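Local coordinates for initiator protein NS1 (Murine minute virus, PDB 4R94), which nicks viral DNA at the replication origin through its N-terminal nuclease domain and unwinds it with an ATP-driven helicase, initiating parvoviral DNA replication, at residues Val112-Trp120 with Phe203-Lys214. Residues are numbered along the deposited sequence; the frame is centred on the assembly and turned at random.
With MG (magnesium ion), chain B.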
ATOM      1  N   VAL A 112      -2.873 -12.225  11.148  1.00 22.94           N
ATOM      2  CA  VAL A 112      -1.949 -11.537  10.240  1.00 24.50           C
ATOM      3  C   VAL A 112      -1.615 -10.151  10.748  1.00 21.33           C
ATOM      4  O   VAL A 112      -2.513  -9.417  11.138  1.00 24.12           O
ATOM      5  CB  VAL A 112      -2.568 -11.377   8.828  1.00 26.90           C
ATOM      6  CG1 VAL A 112      -1.527 -10.859   7.854  1.00 22.91           C
ATOM      7  CG2 VAL A 112      -3.122 -12.682   8.355  1.00 26.34           C
ATOM      8  N   ASN A 113      -0.339  -9.764  10.717  1.00 17.96           N
ATOM      9  CA  ASN A 113      -0.002  -8.379  10.979  1.00 20.35           C
ATOM     10  C   ASN A 113       0.270  -7.701   9.647  1.00 17.87           C
ATOM     11  O   ASN A 113       1.034  -8.231   8.831  1.00 18.96           O
ATOM     12  CB  ASN A 113       1.220  -8.275  11.893  1.00 24.59           C
ATOM     13  CG  ASN A 113       0.966  -8.873  13.263  1.00 27.44           C
ATOM     14  OD1 ASN A 113      -0.079  -8.645  13.867  1.00 33.67           O
ATOM     15  ND2 ASN A 113       1.908  -9.661  13.744  1.00 30.04           N
ATOM     16  N   TRP A 114      -0.374  -6.568   9.396  1.00 20.51           N
ATOM     17  CA  TRP A 114      -0.018  -5.836   8.193  1.00 18.33           C
ATOM     18  C   TRP A 114      -0.064  -4.334   8.389  1.00 17.20           C
ATOM     19  O   TRP A 114      -0.698  -3.810   9.301  1.00 18.35           O
ATOM     20  CB  TRP A 114      -0.888  -6.261   6.984  1.00 17.35           C
ATOM     21  CG  TRP A 114      -2.391  -6.150   7.147  1.00 20.43           C
ATOM     22  CD1 TRP A 114      -3.265  -7.169   7.409  1.00 21.80           C
ATOM     23  CD2 TRP A 114      -3.181  -4.963   7.050  1.00 18.56           C
ATOM     24  NE1 TRP A 114      -4.545  -6.686   7.492  1.00 23.17           N
ATOM     25  CE2 TRP A 114      -4.522  -5.328   7.270  1.00 22.03           C
ATOM     26  CE3 TRP A 114      -2.883  -3.616   6.794  1.00 17.99           C
ATOM     27  CZ2 TRP A 114      -5.562  -4.401   7.258  1.00 20.76           C
ATOM     28  CZ3 TRP A 114      -3.901  -2.702   6.778  1.00 19.54           C
ATOM     29  CH2 TRP A 114      -5.239  -3.095   7.002  1.00 20.78           C
ATOM     30  N   PHE A 115       0.637  -3.647   7.495  1.00 16.94           N
ATOM     31  CA  PHE A 115       0.737  -2.202   7.503  1.00 16.76           C
ATOM     32  C   PHE A 115       0.799  -1.748   6.062  1.00 15.43           C
ATOM     33  O   PHE A 115       1.529  -2.334   5.265  1.00 17.27           O
ATOM     34  CB  PHE A 115       2.005  -1.746   8.259  1.00 18.04           C
ATOM     35  CG  PHE A 115       2.283  -0.267   8.167  1.00 17.66           C
ATOM     36  CD1 PHE A 115       1.660   0.631   9.029  1.00 18.49           C
ATOM     37  CD2 PHE A 115       3.180   0.222   7.231  1.00 16.71           C
ATOM     38  CE1 PHE A 115       1.913   1.992   8.950  1.00 18.76           C
ATOM     39  CE2 PHE A 115       3.444   1.591   7.142  1.00 16.56           C
ATOM     40  CZ  PHE A 115       2.803   2.476   8.000  1.00 16.24           C
ATOM     41  N   VAL A 116       0.046  -0.706   5.741  1.00 15.02           N
ATOM     42  CA  VAL A 116      -0.034  -0.186   4.390  1.00 15.87           C
ATOM     43  C   VAL A 116       0.297   1.303   4.406  1.00 16.58           C
ATOM     44  O   VAL A 116      -0.206   2.027   5.269  1.00 20.76           O
ATOM     45  CB  VAL A 116      -1.462  -0.445   3.840  1.00 16.08           C
ATOM     46  CG1 VAL A 116      -1.763   0.394   2.608  1.00 19.91           C
ATOM     47  CG2 VAL A 116      -1.653  -1.946   3.582  1.00 16.21           C
ATOM     48  N   GLN A 117       1.163   1.777   3.506  1.00 15.78           N
ATOM     49  CA  GLN A 117       1.424   3.219   3.416  1.00 15.45           C
ATOM     50  C   GLN A 117       1.586   3.692   1.977  1.00 16.68           C
ATOM     51  O   GLN A 117       2.487   3.246   1.237  1.00 15.73           O
ATOM     52  CB  GLN A 117       2.669   3.617   4.216  1.00 14.75           C
ATOM     53  CG  GLN A 117       2.979   5.109   4.097  1.00 14.95           C
ATOM     54  CD  GLN A 117       3.721   5.625   5.322  1.00 18.19           C
ATOM     55  OE1 GLN A 117       3.207   5.549   6.438  1.00 18.43           O
ATOM     56  NE2 GLN A 117       4.915   6.172   5.116  1.00 18.23           N
ATOM     57  N   HIS A 118       0.705   4.603   1.586  1.00 15.42           N
ATOM     58  CA  HIS A 118       0.755   5.211   0.260  1.00 16.17           C
ATOM     59  C   HIS A 118       1.700   6.387   0.261  1.00 16.52           C
ATOM     60  O   HIS A 118       1.610   7.247   1.139  1.00 18.20           O
ATOM     61  CB  HIS A 118      -0.616   5.704  -0.180  1.00 15.96           C
ATOM     62  CG  HIS A 118      -1.634   4.613  -0.295  1.00 17.64           C
ATOM     63  ND1 HIS A 118      -1.950   4.025  -1.492  1.00 17.12           N
ATOM     64  CD2 HIS A 118      -2.382   4.003   0.654  1.00 17.03           C
ATOM     65  CE1 HIS A 118      -2.884   3.104  -1.285  1.00 17.52           C
ATOM     66  NE2 HIS A 118      -3.149   3.066   0.009  1.00 16.84           N
ATOM     67  N   GLU A 119       2.563   6.430  -0.745  1.00 16.88           N
ATOM     68  CA  GLU A 119       3.594   7.455  -0.864  1.00 19.95           C
ATOM     69  C   GLU A 119       3.724   7.999  -2.288  1.00 20.18           C
ATOM     70  O   GLU A 119       3.139   7.474  -3.245  1.00 17.76           O
ATOM     71  CB  GLU A 119       4.955   6.908  -0.412  1.00 17.35           C
ATOM     72  CG  GLU A 119       4.978   6.423   1.032  1.00 17.68           C
ATOM     73  CD  GLU A 119       6.357   5.987   1.500  1.00 19.91           C
ATOM     74  OE1 GLU A 119       7.240   5.700   0.656  1.00 20.70           O
ATOM     75  OE2 GLU A 119       6.533   5.910   2.727  1.00 19.16           O
ATOM     76  N   TRP A 120       4.514   9.065  -2.417  1.00 20.65           N
ATOM     77  CA  TRP A 120       4.777   9.660  -3.715  1.00 21.00           C
ATOM     78  C   TRP A 120       6.271   9.795  -3.865  1.00 22.42           C
ATOM     79  O   TRP A 120       6.896  10.588  -3.170  1.00 26.80           O
ATOM     80  CB  TRP A 120       4.107  11.024  -3.856  1.00 23.06           C
ATOM     81  CG  TRP A 120       4.217  11.577  -5.237  1.00 23.99           C
ATOM     82  CD1 TRP A 120       5.250  12.313  -5.758  1.00 26.56           C
ATOM     83  CD2 TRP A 120       3.255  11.438  -6.279  1.00 23.61           C
ATOM     84  NE1 TRP A 120       4.983  12.633  -7.069  1.00 28.32           N
ATOM     85  CE2 TRP A 120       3.761  12.111  -7.412  1.00 27.35           C
ATOM     86  CE3 TRP A 120       2.015  10.808  -6.366  1.00 22.65           C
ATOM     87  CZ2 TRP A 120       3.066  12.163  -8.620  1.00 28.31           C
ATOM     88  CZ3 TRP A 120       1.317  10.867  -7.565  1.00 27.84           C
ATOM     89  CH2 TRP A 120       1.845  11.541  -8.676  1.00 30.82           C
ATOM     90  N   PHE A 203       8.719  -5.765  11.562  1.00 21.52           N
ATOM     91  CA  PHE A 203       7.474  -5.011  11.455  1.00 21.52           C
ATOM     92  C   PHE A 203       7.448  -3.712  12.267  1.00 20.77           C
ATOM     93  O   PHE A 203       7.405  -2.623  11.703  1.00 19.11           O
ATOM     94  CB  PHE A 203       6.320  -5.920  11.871  1.00 20.40           C
ATOM     95  CG  PHE A 203       4.952  -5.345  11.630  1.00 19.83           C
ATOM     96  CD1 PHE A 203       4.393  -5.340  10.356  1.00 20.41           C
ATOM     97  CD2 PHE A 203       4.191  -4.884  12.696  1.00 20.11           C
ATOM     98  CE1 PHE A 203       3.104  -4.841  10.142  1.00 19.29           C
ATOM     99  CE2 PHE A 203       2.903  -4.390  12.494  1.00 19.48           C
ATOM    100  CZ  PHE A 203       2.360  -4.362  11.213  1.00 18.87           C
ATOM    101  N   GLY A 204       7.466  -3.824  13.592  1.00 20.12           N
ATOM    102  CA  GLY A 204       7.388  -2.644  14.438  1.00 21.84           C
ATOM    103  C   GLY A 204       8.519  -1.657  14.191  1.00 19.96           C
ATOM    104  O   GLY A 204       8.287  -0.457  14.102  1.00 19.43           O
ATOM    105  N   ASN A 205       9.740  -2.162  14.054  1.00 21.09           N
ATOM    106  CA  ASN A 205      10.869  -1.262  13.874  1.00 17.88           C
ATOM    107  C   ASN A 205      10.801  -0.475  12.576  1.00 17.88           C
ATOM    108  O   ASN A 205      11.047   0.725  12.569  1.00 20.96           O
ATOM    109  CB  ASN A 205      12.194  -2.024  13.942  1.00 22.66           C
ATOM    110  CG  ASN A 205      12.498  -2.528  15.334  1.00 26.02           C
ATOM    111  OD1 ASN A 205      11.845  -2.144  16.314  1.00 22.74           O
ATOM    112  ND2 ASN A 205      13.493  -3.408  15.432  1.00 26.43           N
ATOM    113  N   MET A 206      10.464  -1.149  11.479  1.00 20.04           N
ATOM    114  CA  MET A 206      10.363  -0.479  10.191  1.00 18.88           C
ATOM    115  C   MET A 206       9.268   0.592  10.205  1.00 17.43           C
ATOM    116  O   MET A 206       9.432   1.663   9.630  1.00 18.26           O
ATOM    117  CB  MET A 206      10.093  -1.490   9.065  1.00 19.01           C
ATOM    118  CG  MET A 206      10.090  -0.860   7.682  1.00 22.66           C
ATOM    119  SD  MET A 206      11.724  -0.255   7.196  1.00 29.20           S
ATOM    120  CE  MET A 206      12.632  -1.763   7.442  1.00 21.74           C
ATOM    121  N   ILE A 207       8.139   0.303  10.851  1.00 17.06           N
ATOM    122  CA  ILE A 207       7.084   1.300  10.916  1.00 18.29           C
ATOM    123  C   ILE A 207       7.528   2.520  11.757  1.00 18.40           C
ATOM    124  O   ILE A 207       7.465   3.657  11.285  1.00 19.24           O
ATOM    125  CB  ILE A 207       5.790   0.671  11.465  1.00 18.86           C
ATOM    126  CG1 ILE A 207       5.337  -0.427  10.492  1.00 16.47           C
ATOM    127  CG2 ILE A 207       4.724   1.755  11.675  1.00 16.82           C
ATOM    128  CD1 ILE A 207       4.202  -1.309  11.018  1.00 18.49           C
ATOM    129  N   ALA A 208       8.033   2.281  12.963  1.00 17.82           N
ATOM    130  CA  ALA A 208       8.357   3.371  13.878  1.00 22.15           C
ATOM    131  C   ALA A 208       9.564   4.185  13.419  1.00 19.38           C
ATOM    132  O   ALA A 208       9.557   5.416  13.476  1.00 20.96           O
ATOM    133  CB  ALA A 208       8.609   2.820  15.273  1.00 22.72           C
ATOM    134  N   TYR A 209      10.601   3.491  12.959  1.00 20.42           N
ATOM    135  CA  TYR A 209      11.856   4.154  12.623  1.00 20.19           C
ATOM    136  C   TYR A 209      11.939   4.622  11.176  1.00 21.07           C
ATOM    137  O   TYR A 209      12.892   5.304  10.799  1.00 21.08           O
ATOM    138  CB  TYR A 209      13.032   3.221  12.909  1.00 18.95           C
ATOM    139  CG  TYR A 209      13.175   2.821  14.354  1.00 21.03           C
ATOM    140  CD1 TYR A 209      13.049   3.768  15.369  1.00 22.99           C
ATOM    141  CD2 TYR A 209      13.437   1.506  14.707  1.00 23.38           C
ATOM    142  CE1 TYR A 209      13.179   3.404  16.699  1.00 26.24           C
ATOM    143  CE2 TYR A 209      13.580   1.133  16.034  1.00 27.50           C
ATOM    144  CZ  TYR A 209      13.444   2.090  17.025  1.00 29.28           C
ATOM    145  OH  TYR A 209      13.582   1.726  18.354  1.00 32.54           O
ATOM    146  N   TYR A 210      10.966   4.253  10.342  1.00 19.32           N
ATOM    147  CA  TYR A 210      11.039   4.659   8.947  1.00 19.72           C
ATOM    148  C   TYR A 210       9.680   5.158   8.401  1.00 17.67           C
ATOM    149  O   TYR A 210       9.565   6.326   8.028  1.00 18.75           O
ATOM    150  CB  TYR A 210      11.589   3.508   8.079  1.00 19.88           C
ATOM    151  CG  TYR A 210      11.708   3.897   6.632  1.00 22.14           C
ATOM    152  CD1 TYR A 210      12.648   4.842   6.220  1.00 22.86           C
ATOM    153  CD2 TYR A 210      10.871   3.341   5.676  1.00 21.42           C
ATOM    154  CE1 TYR A 210      12.744   5.224   4.894  1.00 25.95           C
ATOM    155  CE2 TYR A 210      10.962   3.719   4.343  1.00 26.73           C
ATOM    156  CZ  TYR A 210      11.898   4.652   3.960  1.00 27.97           C
ATOM    157  OH  TYR A 210      11.970   5.018   2.636  1.00 31.53           O
ATOM    158  N   PHE A 211       8.649   4.319   8.328  1.00 18.40           N
ATOM    159  CA  PHE A 211       7.442   4.821   7.658  1.00 15.98           C
ATOM    160  C   PHE A 211       6.782   5.984   8.399  1.00 15.64           C
ATOM    161  O   PHE A 211       6.272   6.916   7.770  1.00 18.94           O
ATOM    162  CB  PHE A 211       6.429   3.689   7.425  1.00 16.70           C
ATOM    163  CG  PHE A 211       6.866   2.726   6.363  1.00 17.66           C
ATOM    164  CD1 PHE A 211       7.039   3.163   5.057  1.00 16.96           C
ATOM    165  CD2 PHE A 211       7.161   1.403   6.679  1.00 17.63           C
ATOM    166  CE1 PHE A 211       7.469   2.287   4.053  1.00 16.83           C
ATOM    167  CE2 PHE A 211       7.586   0.515   5.695  1.00 16.37           C
ATOM    168  CZ  PHE A 211       7.760   0.958   4.382  1.00 18.86           C
ATOM    169  N   LEU A 212       6.818   5.962   9.726  1.00 18.11           N
ATOM    170  CA  LEU A 212       6.243   7.055  10.505  1.00 18.67           C
ATOM    171  C   LEU A 212       7.108   8.332  10.511  1.00 20.45           C
ATOM    172  O   LEU A 212       6.706   9.358  11.065  1.00 19.55           O
ATOM    173  CB  LEU A 212       5.979   6.593  11.949  1.00 21.63           C
ATOM    174  CG  LEU A 212       4.898   5.523  12.132  1.00 21.51           C
ATOM    175  CD1 LEU A 212       4.541   5.317  13.612  1.00 21.24           C
ATOM    176  CD2 LEU A 212       3.647   5.858  11.297  1.00 20.09           C
ATOM    177  N   THR A 213       8.286   8.289   9.893  1.00 23.17           N
ATOM    178  CA  THR A 213       9.113   9.494   9.817  1.00 22.79           C
ATOM    179  C   THR A 213       8.808  10.370   8.611  1.00 23.88           C
ATOM    180  O   THR A 213       9.344  11.482   8.510  1.00 25.27           O
ATOM    181  CB  THR A 213      10.630   9.169   9.768  1.00 22.69           C
ATOM    182  OG1 THR A 213      10.977   8.602   8.496  1.00 23.28           O
ATOM    183  CG2 THR A 213      11.027   8.225  10.884  1.00 23.49           C
ATOM    184  N   LYS A 214       7.971   9.891   7.688  1.00 21.04           N
ATOM    185  CA  LYS A 214       7.725  10.617   6.446  1.00 22.40           C
ATOM    186  C   LYS A 214       6.898  11.885   6.665  1.00 21.42           C
ATOM    187  O   LYS A 214       6.155  12.002   7.647  1.00 24.29           O
ATOM    188  CB  LYS A 214       7.011   9.717   5.411  1.00 23.92           C
ATOM    189  CG  LYS A 214       7.711   8.384   5.102  1.00 24.15           C
ATOM    190  CD  LYS A 214       9.117   8.578   4.543  1.00 27.05           C
ATOM    191  CE  LYS A 214       9.752   7.228   4.168  1.00 25.13           C
ATOM    192  NZ  LYS A 214       9.207   6.634   2.898  1.00 24.04           N
TER
HETATM  193 MG    MG B 301       8.374   4.693  -0.757  1.00 20.38          MG
HETATM  194  O   HOH W   1       9.913   4.557   0.593  1.00 23.28           O
HETATM  195  O   HOH W   2       9.727   3.744  -2.074  1.00 22.87           O
HETATM  196  O   HOH W   3       8.937   6.690  -1.303  1.00 23.20           O
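E119 OE2 is gripped by two donors. K214 NZ makes a salt bridge to it at 2.8 Å, meeting the syn side but 34° out of the carboxylate plane. Q117 NE2 takes the anti lone pair of the same oxygen at 2.9 Å. The F211 ring turns its edge to E119 OE2, which lies near the ring plane, 3.6 Å from F211 CD1. The other oxygen, E119 OE1, binds the magnesium ion at 2.1 Å, so the carboxylate is fixed from both ends. H127 and H129 on the neighbouring strand and three waters complete the metal shell. The second N-H of the Q117 amide reaches across to the helix end, where NE2 donates to F211 O at 3.1 Å with a nearly straight bond (165°). S230 and R245 hold Q117 OE1, which fixes the amide's rotation.

This is the nuclease centre of a rolling-circle replication (HUH) domain. Strand 112-121 carries a metal ligand, and helix 203-211 presents the nucleophile Y210. Y210 OH and one of the metal-bound waters share a hydrogen bond of 2.9 Å, and K214 CE lies over one face of the tyrosine ring.

Away from the metal the contact is apolar. F115 has CG anti to its backbone N (chi1 173°), which carries its ring along the helix: I207 CG1 sits over one face, and F211 CB approaches F115 CE2 obliquely at 3.7 Å. Farther back, the F203 ring lies between I207 CD1 on one face and N113 CB on the other, with W114 O at its edge, 3.6 Å from F203 CZ.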